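Local coordinates for protein malonate decarboxylase subunit alpha (Acinetobacter baumannii ATCC 17978, PDB 6MPR) that probably acts as the acyl-carrier-protein transferase of malonate decarboxylase, exchanging the acetyl group on the carrier thioester for malonyl, at residues 299-304 / 348-353; 304-309 / 313-318; 329-334 / 338-343. One frame throughout, in Å; residues are numbered along the deposited sequence. Where two conformers were deposited one is given.

Contact 1. Residues 299-304 / 348-353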
loop_
_atom_site.group_PDB
_atom_site.type_symbol
_atom_site.label_atom_id
_atom_site.label_comp_id
_atom_site.label_asym_id
_atom_site.label_seq_id
_atom_site.Cartn_x
_atom_site.Cartn_y
_atom_site.Cartn_z
ATOM N N THR A 299 14.272 -2.612 -2.239
ATOM C CA THR A 299 13.400 -1.570 -2.763
ATOM C C THR A 299 14.214 -0.287 -2.686
ATOM O O THR A 299 14.484 0.222 -1.586
ATOM C CB THR A 299 12.095 -1.455 -1.974
ATOM O OG1 THR A 299 12.394 -1.230 -0.588
ATOM C CG2 THR A 299 11.278 -2.724 -2.110
ATOM N N LEU A 300 14.632 0.215 -3.845
ATOM C CA LEU A 300 15.654 1.257 -3.877
ATOM C C LEU A 300 15.714 1.855 -5.279
ATOM O O LEU A 300 15.490 1.149 -6.264
ATOM C CB LEU A 300 17.032 0.674 -3.512
ATOM C CG LEU A 300 18.090 1.666 -3.023
ATOM C CD1 LEU A 300 17.867 1.948 -1.534
ATOM C CD2 LEU A 300 19.460 1.100 -3.269
ATOM N N ASN A 301 16.046 3.146 -5.373
ATOM C CA ASN A 301 16.399 3.666 -6.682
ATOM C C ASN A 301 17.769 3.124 -7.087
ATOM O O ASN A 301 18.463 2.486 -6.287
ATOM C CB ASN A 301 16.347 5.191 -6.681
ATOM C CG ASN A 301 14.942 5.710 -6.925
ATOM O OD1 ASN A 301 13.981 4.941 -6.910
ATOM N ND2 ASN A 301 14.814 7.011 -7.147
ATOM N N PRO A 302 18.168 3.296 -8.367
ATOM C CA PRO A 302 19.490 2.754 -8.757
ATOM C C PRO A 302 20.652 3.615 -8.259
ATOM O O PRO A 302 21.260 4.412 -8.990
ATOM C CB PRO A 302 19.412 2.733 -10.288
ATOM C CG PRO A 302 17.982 3.011 -10.643
ATOM C CD PRO A 302 17.475 3.858 -9.537
ATOM N N HIS A 303 20.960 3.473 -6.971
ATOM C CA HIS A 303 22.048 4.239 -6.375
ATOM C C HIS A 303 23.343 3.893 -7.099
ATOM O O HIS A 303 23.684 2.703 -7.196
ATOM C CB HIS A 303 22.217 3.887 -4.895
ATOM C CG HIS A 303 21.104 4.352 -4.005
ATOM N ND1 HIS A 303 21.176 4.264 -2.628
ATOM C CD2 HIS A 303 19.896 4.897 -4.287
ATOM C CE1 HIS A 303 20.059 4.740 -2.102
ATOM N NE2 HIS A 303 19.269 5.133 -3.085
ATOM N N PRO A 304 24.086 4.877 -7.626
ATOM C CA PRO A 304 25.418 4.548 -8.145
ATOM C C PRO A 304 26.294 3.921 -7.085
ATOM O O PRO A 304 27.158 3.094 -7.412
ATOM C CB PRO A 304 25.967 5.910 -8.614
ATOM C CG PRO A 304 24.720 6.704 -8.920
ATOM C CD PRO A 304 23.791 6.310 -7.787
ATOM N N SER A 348 10.221 2.002 -13.316
ATOM C CA SER A 348 9.981 2.329 -11.924
ATOM C C SER A 348 8.481 2.374 -11.668
ATOM O O SER A 348 7.662 2.431 -12.589
ATOM C CB SER A 348 10.603 3.669 -11.570
ATOM O OG SER A 348 10.178 4.654 -12.485
ATOM N N ASN A 349 8.125 2.331 -10.391
ATOM C CA ASN A 349 6.724 2.408 -10.014
ATOM C C ASN A 349 6.723 2.775 -8.532
ATOM O O ASN A 349 6.899 1.898 -7.689
ATOM C CB ASN A 349 6.027 1.078 -10.285
ATOM C CG ASN A 349 4.539 1.113 -10.002
ATOM O OD1 ASN A 349 4.079 1.817 -9.100
ATOM N ND2 ASN A 349 3.774 0.325 -10.768
ATOM N N ARG A 350 6.548 4.068 -8.229
ATOM C CA ARG A 350 6.725 4.500 -6.840
ATOM C C ARG A 350 5.661 3.895 -5.931
ATOM O O ARG A 350 5.967 3.482 -4.802
ATOM C CB ARG A 350 6.739 6.036 -6.733
ATOM C CG ARG A 350 6.790 6.538 -5.263
ATOM C CD ARG A 350 7.302 7.979 -5.143
ATOM N NE ARG A 350 8.760 8.032 -5.268
ATOM C CZ ARG A 350 9.420 8.560 -6.295
ATOM N NH1 ARG A 350 8.763 9.120 -7.296
ATOM N NH2 ARG A 350 10.752 8.541 -6.321
ATOM N N MET A 351 4.416 3.798 -6.401
ATOM C CA MET A 351 3.380 3.184 -5.570
ATOM C C MET A 351 3.718 1.733 -5.247
ATOM O O MET A 351 3.631 1.302 -4.084
ATOM C CB MET A 351 2.012 3.268 -6.245
ATOM C CG MET A 351 0.956 2.493 -5.453
ATOM S SD MET A 351 -0.684 3.209 -5.437
ATOM C CE MET A 351 -1.415 2.535 -6.914
ATOM N N MET A 352 4.112 0.954 -6.260
ATOM C CA MET A 352 4.397 -0.462 -6.025
ATOM C C MET A 352 5.628 -0.645 -5.150
ATOM O O MET A 352 5.655 -1.519 -4.266
ATOM C CB MET A 352 4.553 -1.184 -7.364
ATOM C CG MET A 352 4.826 -2.684 -7.286
ATOM S SD MET A 352 4.924 -3.340 -8.975
ATOM C CE MET A 352 3.186 -3.332 -9.418
ATOM N N CYS A 353 6.640 0.191 -5.365
ATOM C CA CYS A 353 7.869 0.072 -4.601
ATOM C C CYS A 353 7.654 0.490 -3.150
ATOM O O CYS A 353 8.154 -0.163 -2.234
ATOM C CB CYS A 353 8.950 0.924 -5.261
ATOM S SG CYS A 353 10.612 0.485 -4.810
#
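Thr299, at the end of strand 297-299, and Cys353, in the first turn of helix 350-359, lie closest across this contact, their CA atoms 6.1 Å apart, and no hydrogen bond links the two segments. Cys353 has the largest share. Its SG stands anti to the backbone N (chi1 -160°), which brings the sulfur to 3.7 Å from Thr299 CB and 4.1 Å from Leu300 N. Thr299 CG2 meets the helix backbone instead, 4.0 Å from Cys353 O. At the other end, the side chains of Asn301 and Arg350 only approach, Asn301 ND2 lying 4.4 Å from Arg350 NH2 and oblique to the guanidinium. What joins them is a common acceptor: both nitrogens bond to Gln69 OE1. Arg350 NH1 forms salt bridges with Glu179 and Asp180, while Asn301 OD1 accepts from Gly322 N. The helix start is fixed by Asn349 as N-cap, its OD1 taking Met352 N at 3.0 Å from above the amide plane; its ND2 reaches Glu186 of the second subunit. Two acidic partners probably keep Arg350 charged. The polar end is held through Gln69, whereas the Thr299-Cys353 end, where strand meets helix, rests on van der Waals packing.

Contact 2. Residues 304-309 / 313-318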
loop_
_atom_site.group_PDB
_atom_site.type_symbol
_atom_site.label_atom_id
_atom_site.label_comp_id
_atom_site.label_asym_id
_atom_site.label_seq_id
_atom_site.Cartn_x
_atom_site.Cartn_y
_atom_site.Cartn_z
ATOM N N PRO A 304 24.086 4.877 -7.626
ATOM C CA PRO A 304 25.418 4.548 -8.145
ATOM C C PRO A 304 26.294 3.921 -7.085
ATOM O O PRO A 304 27.158 3.094 -7.412
ATOM C CB PRO A 304 25.967 5.910 -8.614
ATOM C CG PRO A 304 24.720 6.704 -8.920
ATOM C CD PRO A 304 23.791 6.310 -7.787
ATOM N N THR A 305 26.078 4.258 -5.810
ATOM C CA THR A 305 26.908 3.661 -4.771
ATOM C C THR A 305 26.588 2.192 -4.530
ATOM O O THR A 305 27.342 1.530 -3.807
ATOM C CB THR A 305 26.779 4.429 -3.454
ATOM O OG1 THR A 305 25.405 4.502 -3.049
ATOM C CG2 THR A 305 27.352 5.824 -3.599
ATOM N N LEU A 306 25.504 1.662 -5.118
ATOM C CA LEU A 306 25.235 0.229 -5.069
ATOM C C LEU A 306 25.957 -0.555 -6.161
ATOM O O LEU A 306 25.932 -1.789 -6.135
ATOM C CB LEU A 306 23.715 -0.036 -5.164
ATOM C CG LEU A 306 23.197 -1.389 -4.668
ATOM C CD1 LEU A 306 23.401 -1.497 -3.158
ATOM C CD2 LEU A 306 21.713 -1.549 -5.027
ATOM N N ILE A 307 26.613 0.115 -7.111
ATOM C CA ILE A 307 27.244 -0.603 -8.225
ATOM C C ILE A 307 28.225 -1.680 -7.753
ATOM O O ILE A 307 28.141 -2.813 -8.246
ATOM C CB ILE A 307 27.868 0.390 -9.212
ATOM C CG1 ILE A 307 26.752 1.176 -9.933
ATOM C CG2 ILE A 307 28.755 -0.331 -10.227
ATOM C CD1 ILE A 307 27.262 2.255 -10.864
ATOM N N PRO A 308 29.151 -1.413 -6.826
ATOM C CA PRO A 308 30.071 -2.493 -6.424
ATOM C C PRO A 308 29.354 -3.690 -5.801
ATOM O O PRO A 308 29.723 -4.842 -6.067
ATOM C CB PRO A 308 31.018 -1.789 -5.438
ATOM C CG PRO A 308 31.005 -0.360 -5.888
ATOM C CD PRO A 308 29.562 -0.115 -6.250
ATOM N N ALA A 309 28.326 -3.448 -4.985
ATOM C CA ALA A 309 27.541 -4.540 -4.413
ATOM C C ALA A 309 26.807 -5.341 -5.490
ATOM O O ALA A 309 26.620 -6.553 -5.339
ATOM C CB ALA A 309 26.538 -3.981 -3.393
ATOM N N GLY A 313 27.977 -9.465 -6.798
ATOM C CA GLY A 313 26.996 -10.522 -6.607
ATOM C C GLY A 313 26.204 -10.480 -5.317
ATOM O O GLY A 313 25.529 -11.466 -5.004
ATOM N N TRP A 314 26.253 -9.377 -4.560
ATOM C CA TRP A 314 25.455 -9.291 -3.339
ATOM C C TRP A 314 23.991 -9.041 -3.650
ATOM O O TRP A 314 23.105 -9.580 -2.976
ATOM C CB TRP A 314 25.944 -8.158 -2.439
ATOM C CG TRP A 314 27.232 -8.444 -1.775
ATOM C CD1 TRP A 314 28.468 -8.433 -2.353
ATOM C CD2 TRP A 314 27.430 -8.765 -0.395
ATOM N NE1 TRP A 314 29.425 -8.744 -1.416
ATOM C CE2 TRP A 314 28.814 -8.943 -0.206
ATOM C CE3 TRP A 314 26.571 -8.917 0.699
ATOM C CZ2 TRP A 314 29.359 -9.291 1.031
ATOM C CZ3 TRP A 314 27.107 -9.254 1.920
ATOM C CH2 TRP A 314 28.492 -9.443 2.079
ATOM N N VAL A 315 23.724 -8.214 -4.655
ATOM C CA VAL A 315 22.401 -7.658 -4.895
ATOM C C VAL A 315 21.700 -8.529 -5.925
ATOM O O VAL A 315 22.078 -8.536 -7.105
ATOM C CB VAL A 315 22.481 -6.208 -5.378
ATOM C CG1 VAL A 315 21.087 -5.690 -5.680
ATOM C CG2 VAL A 315 23.176 -5.320 -4.342
ATOM N N GLU A 316 20.641 -9.222 -5.494
ATOM C CA GLU A 316 19.920 -10.135 -6.372
ATOM C C GLU A 316 18.771 -9.479 -7.115
ATOM O O GLU A 316 18.482 -9.868 -8.254
ATOM C CB GLU A 316 19.419 -11.336 -5.564
ATOM C CG GLU A 316 20.627 -12.195 -5.174
ATOM C CD GLU A 316 20.313 -13.342 -4.240
ATOM O OE1 GLU A 316 21.278 -13.887 -3.661
ATOM O OE2 GLU A 316 19.123 -13.698 -4.081
ATOM N N SER A 317 18.131 -8.482 -6.515
ATOM C CA SER A 317 16.984 -7.844 -7.136
ATOM C C SER A 317 16.847 -6.433 -6.584
ATOM O O SER A 317 17.103 -6.184 -5.401
ATOM C CB SER A 317 15.705 -8.642 -6.877
ATOM O OG SER A 317 15.333 -8.577 -5.506
ATOM N N VAL A 318 16.446 -5.515 -7.451
ATOM C CA VAL A 318 16.120 -4.150 -7.045
ATOM C C VAL A 318 14.850 -3.757 -7.769
ATOM O O VAL A 318 14.801 -3.815 -9.006
ATOM C CB VAL A 318 17.238 -3.152 -7.392
ATOM C CG1 VAL A 318 16.864 -1.740 -6.933
ATOM C CG2 VAL A 318 18.551 -3.580 -6.799
#
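Ala309 and Leu306 face Val315 in the tight part of this contact, where one methyl, Val315 CG2, serves both. It sits 3.7 Å from Ala309 CB and 3.9 Å from Leu306 CG, the leucine and valine reaching toward each other tip to tip. With CG2 anti to its carbonyl carbon and CG1 anti to its N (chi1 177°), Val315 turns the first of these methyls to the helix. Leu306 CD2 also slides past Val318 CG2 at 4.2 Å, and Trp298 of the adjoining strand packs against Leu306, Val315 and Val318. Toward the helix end the packing gives way to backbone bonding. Ala309 O takes Trp314 N at 3.0 Å, with the N-H bent (138°), and a weak second bond from Val315 N at 3.4 Å. Beside that bond, Trp314 CB and the edge of its ring lie near the oxygen, and its side chain also touches Leu281 and Lys291. Exposed Gly313 marks the solvent side; its positive phi closes helix 307-311 in a Schellman motif. This is the return from helix to strand in the beta-alpha-beta unit 297-299, 307-311, 317-319, whose strands lie parallel at one border of a mixed sheet.

Contact 3. Residues 329-334 / 338-343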
loop_
_atom_site.group_PDB
_atom_site.type_symbol
_atom_site.label_atom_id
_atom_site.label_comp_id
_atom_site.label_asym_id
_atom_site.label_seq_id
_atom_site.Cartn_x
_atom_site.Cartn_y
_atom_site.Cartn_z
ATOM N N LYS A 329 21.743 3.351 -18.643
ATOM C CA LYS A 329 22.388 2.348 -19.488
ATOM C C LYS A 329 22.938 1.186 -18.662
ATOM O O LYS A 329 22.922 0.038 -19.117
ATOM C CB LYS A 329 23.496 2.999 -20.317
ATOM N N TYR A 330 23.441 1.470 -17.454
ATOM C CA TYR A 330 23.842 0.413 -16.528
ATOM C C TYR A 330 22.653 -0.461 -16.162
ATOM O O TYR A 330 22.719 -1.695 -16.229
ATOM C CB TYR A 330 24.445 1.038 -15.268
ATOM C CG TYR A 330 24.859 0.037 -14.212
ATOM C CD1 TYR A 330 26.039 -0.674 -14.345
ATOM C CD2 TYR A 330 24.073 -0.186 -13.080
ATOM C CE1 TYR A 330 26.427 -1.582 -13.384
ATOM C CE2 TYR A 330 24.449 -1.097 -12.120
ATOM C CZ TYR A 330 25.630 -1.796 -12.274
ATOM O OH TYR A 330 26.034 -2.694 -11.317
ATOM N N VAL A 331 21.549 0.173 -15.757
ATOM C CA VAL A 331 20.355 -0.595 -15.424
ATOM C C VAL A 331 19.932 -1.455 -16.601
ATOM O O VAL A 331 19.609 -2.635 -16.435
ATOM C CB VAL A 331 19.216 0.341 -14.989
ATOM C CG1 VAL A 331 17.897 -0.447 -14.934
ATOM C CG2 VAL A 331 19.553 0.998 -13.632
ATOM N N ALA A 332 19.935 -0.886 -17.815
ATOM C CA ALA A 332 19.523 -1.660 -18.984
ATOM C C ALA A 332 20.478 -2.816 -19.257
ATOM O O ALA A 332 20.077 -3.834 -19.835
ATOM C CB ALA A 332 19.422 -0.750 -20.210
ATOM N N ALA A 333 21.735 -2.682 -18.851
ATOM C CA ALA A 333 22.714 -3.738 -19.007
ATOM C C ALA A 333 22.718 -4.724 -17.845
ATOM O O ALA A 333 23.534 -5.667 -17.856
ATOM C CB ALA A 333 24.118 -3.128 -19.192
ATOM N N ARG A 334 21.823 -4.546 -16.864
ATOM C CA ARG A 334 21.722 -5.448 -15.710
ATOM C C ARG A 334 20.290 -5.955 -15.503
ATOM O O ARG A 334 19.739 -5.869 -14.403
ATOM C CB ARG A 334 22.233 -4.737 -14.461
ATOM C CG ARG A 334 23.693 -4.279 -14.554
ATOM C CD ARG A 334 24.638 -5.469 -14.422
ATOM N NE ARG A 334 26.051 -5.104 -14.479
ATOM C CZ ARG A 334 26.724 -4.905 -15.610
ATOM N NH1 ARG A 334 26.108 -5.025 -16.788
ATOM N NH2 ARG A 334 28.018 -4.603 -15.568
ATOM N N PHE A 338 17.408 -5.701 -12.166
ATOM C CA PHE A 338 16.400 -4.645 -12.190
ATOM C C PHE A 338 15.146 -5.095 -12.937
ATOM O O PHE A 338 15.136 -6.122 -13.622
ATOM C CB PHE A 338 16.975 -3.371 -12.837
ATOM C CG PHE A 338 18.108 -2.744 -12.047
ATOM C CD1 PHE A 338 17.837 -1.890 -10.989
ATOM C CD2 PHE A 338 19.427 -3.031 -12.356
ATOM C CE1 PHE A 338 18.855 -1.321 -10.244
ATOM C CE2 PHE A 338 20.474 -2.466 -11.605
ATOM C CZ PHE A 338 20.178 -1.611 -10.548
ATOM N N PHE A 339 14.074 -4.304 -12.804
ATOM C CA PHE A 339 12.834 -4.554 -13.531
ATOM C C PHE A 339 12.848 -3.708 -14.804
ATOM O O PHE A 339 12.767 -2.478 -14.745
ATOM C CB PHE A 339 11.617 -4.246 -12.653
ATOM C CG PHE A 339 11.390 -5.270 -11.558
ATOM C CD1 PHE A 339 12.122 -5.212 -10.376
ATOM C CD2 PHE A 339 10.474 -6.309 -11.731
ATOM C CE1 PHE A 339 11.933 -6.163 -9.365
ATOM C CE2 PHE A 339 10.268 -7.259 -10.720
ATOM C CZ PHE A 339 11.003 -7.178 -9.533
ATOM N N THR A 340 12.950 -4.365 -15.954
ATOM C CA THR A 340 13.098 -3.676 -17.229
ATOM C C THR A 340 12.069 -4.217 -18.207
ATOM O O THR A 340 11.674 -5.385 -18.135
ATOM C CB THR A 340 14.505 -3.856 -17.815
ATOM O OG1 THR A 340 14.739 -5.239 -18.083
ATOM C CG2 THR A 340 15.568 -3.309 -16.855
ATOM N N GLY A 341 11.616 -3.351 -19.107
ATOM C CA GLY A 341 10.651 -3.767 -20.095
ATOM C C GLY A 341 11.285 -4.565 -21.205
ATOM O O GLY A 341 12.508 -4.626 -21.353
ATOM N N ARG A 342 10.430 -5.207 -22.005
ATOM C CA ARG A 342 10.981 -5.947 -23.136
ATOM C C ARG A 342 11.663 -5.007 -24.121
ATOM O O ARG A 342 12.535 -5.444 -24.884
ATOM C CB ARG A 342 9.895 -6.785 -23.816
ATOM C CG ARG A 342 8.903 -6.020 -24.646
ATOM C CD ARG A 342 8.069 -6.989 -25.485
ATOM N NE ARG A 342 7.307 -7.912 -24.646
ATOM C CZ ARG A 342 6.150 -8.457 -25.006
ATOM N NH1 ARG A 342 5.626 -8.164 -26.185
ATOM N NH2 ARG A 342 5.513 -9.282 -24.186
ATOM N N ASP A 343 11.312 -3.714 -24.089
ATOM C CA ASP A 343 12.057 -2.696 -24.820
ATOM C C ASP A 343 13.476 -2.512 -24.280
ATOM O O ASP A 343 14.344 -2.006 -25.002
ATOM C CB ASP A 343 11.303 -1.362 -24.777
ATOM C CG ASP A 343 11.295 -0.727 -23.382
ATOM O OD1 ASP A 343 10.443 -1.098 -22.555
ATOM O OD2 ASP A 343 12.146 0.150 -23.108
#
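Val331 and Phe338 cross at about a right angle, with the valine laid over one face of the phenyl ring. Val331 CG2 stands 4.0 Å from the ring centroid and only 5° off the normal, a well-centred CH-pi contact, while CG1 covers the root of the side chain, 3.7 Å from Phe338 CG. Arg334 CB lies at the ring edge, in its plane, 3.9 Å from Phe338 CD2. Tyr330 comes in obliquely, its CE2 4.2 Å from Phe338 CE2.

The backbone sets Phe338 in place: its N donates to Arg334 O at 3.2 Å, a straight bond (167°) that closes the turn. Chi1 of -60° puts Arg334 CG over the centre of a Tyr330 ring face, and the bend at chi2 turns the chain so that NH1 donates to Ala333 O at 2.9 Å. That bond lies in the guanidinium plane, but NH1 approaches from above the Ala333 carbonyl plane. Glu311 OE2 grips both neighbours, through a salt bridge to Arg334 NE and a hydrogen bond from Tyr330 OH, and Trp20 of the second subunit makes a cation-pi contact with Arg334.

Helix 328-332 thus sits beside helix 307-311, whose Ile310 touches both Tyr330 and Phe338. The chain after it has no regular strand; Phe339 meets His319 of strand 317-319 edge-to-face and packs on Pro187 of the second subunit before the chain leads to helix 350-359.

From the N terminus, the chain leaves strand 297-299 and opens contact 1, which closes only at helix 350-359; the other two contacts fall within that long excursion, one after the other. Contact 2 begins at Pro304, which it shares with contact 1, and closes the short helix-to-strand return at 313-318. Contact 3 then closes the turn after helix 328-332. All three also touch in space. Leu300 CD2 meets Leu306 CD2 between contacts 1 and 2, Pro302 packs on Val331 and Phe338 between 1 and 3, and Val318 packs on Phe338 between 2 and 3. Together they tie the border of the mixed sheet to helices 307-311, 328-332 and 350-359, next to the second subunit.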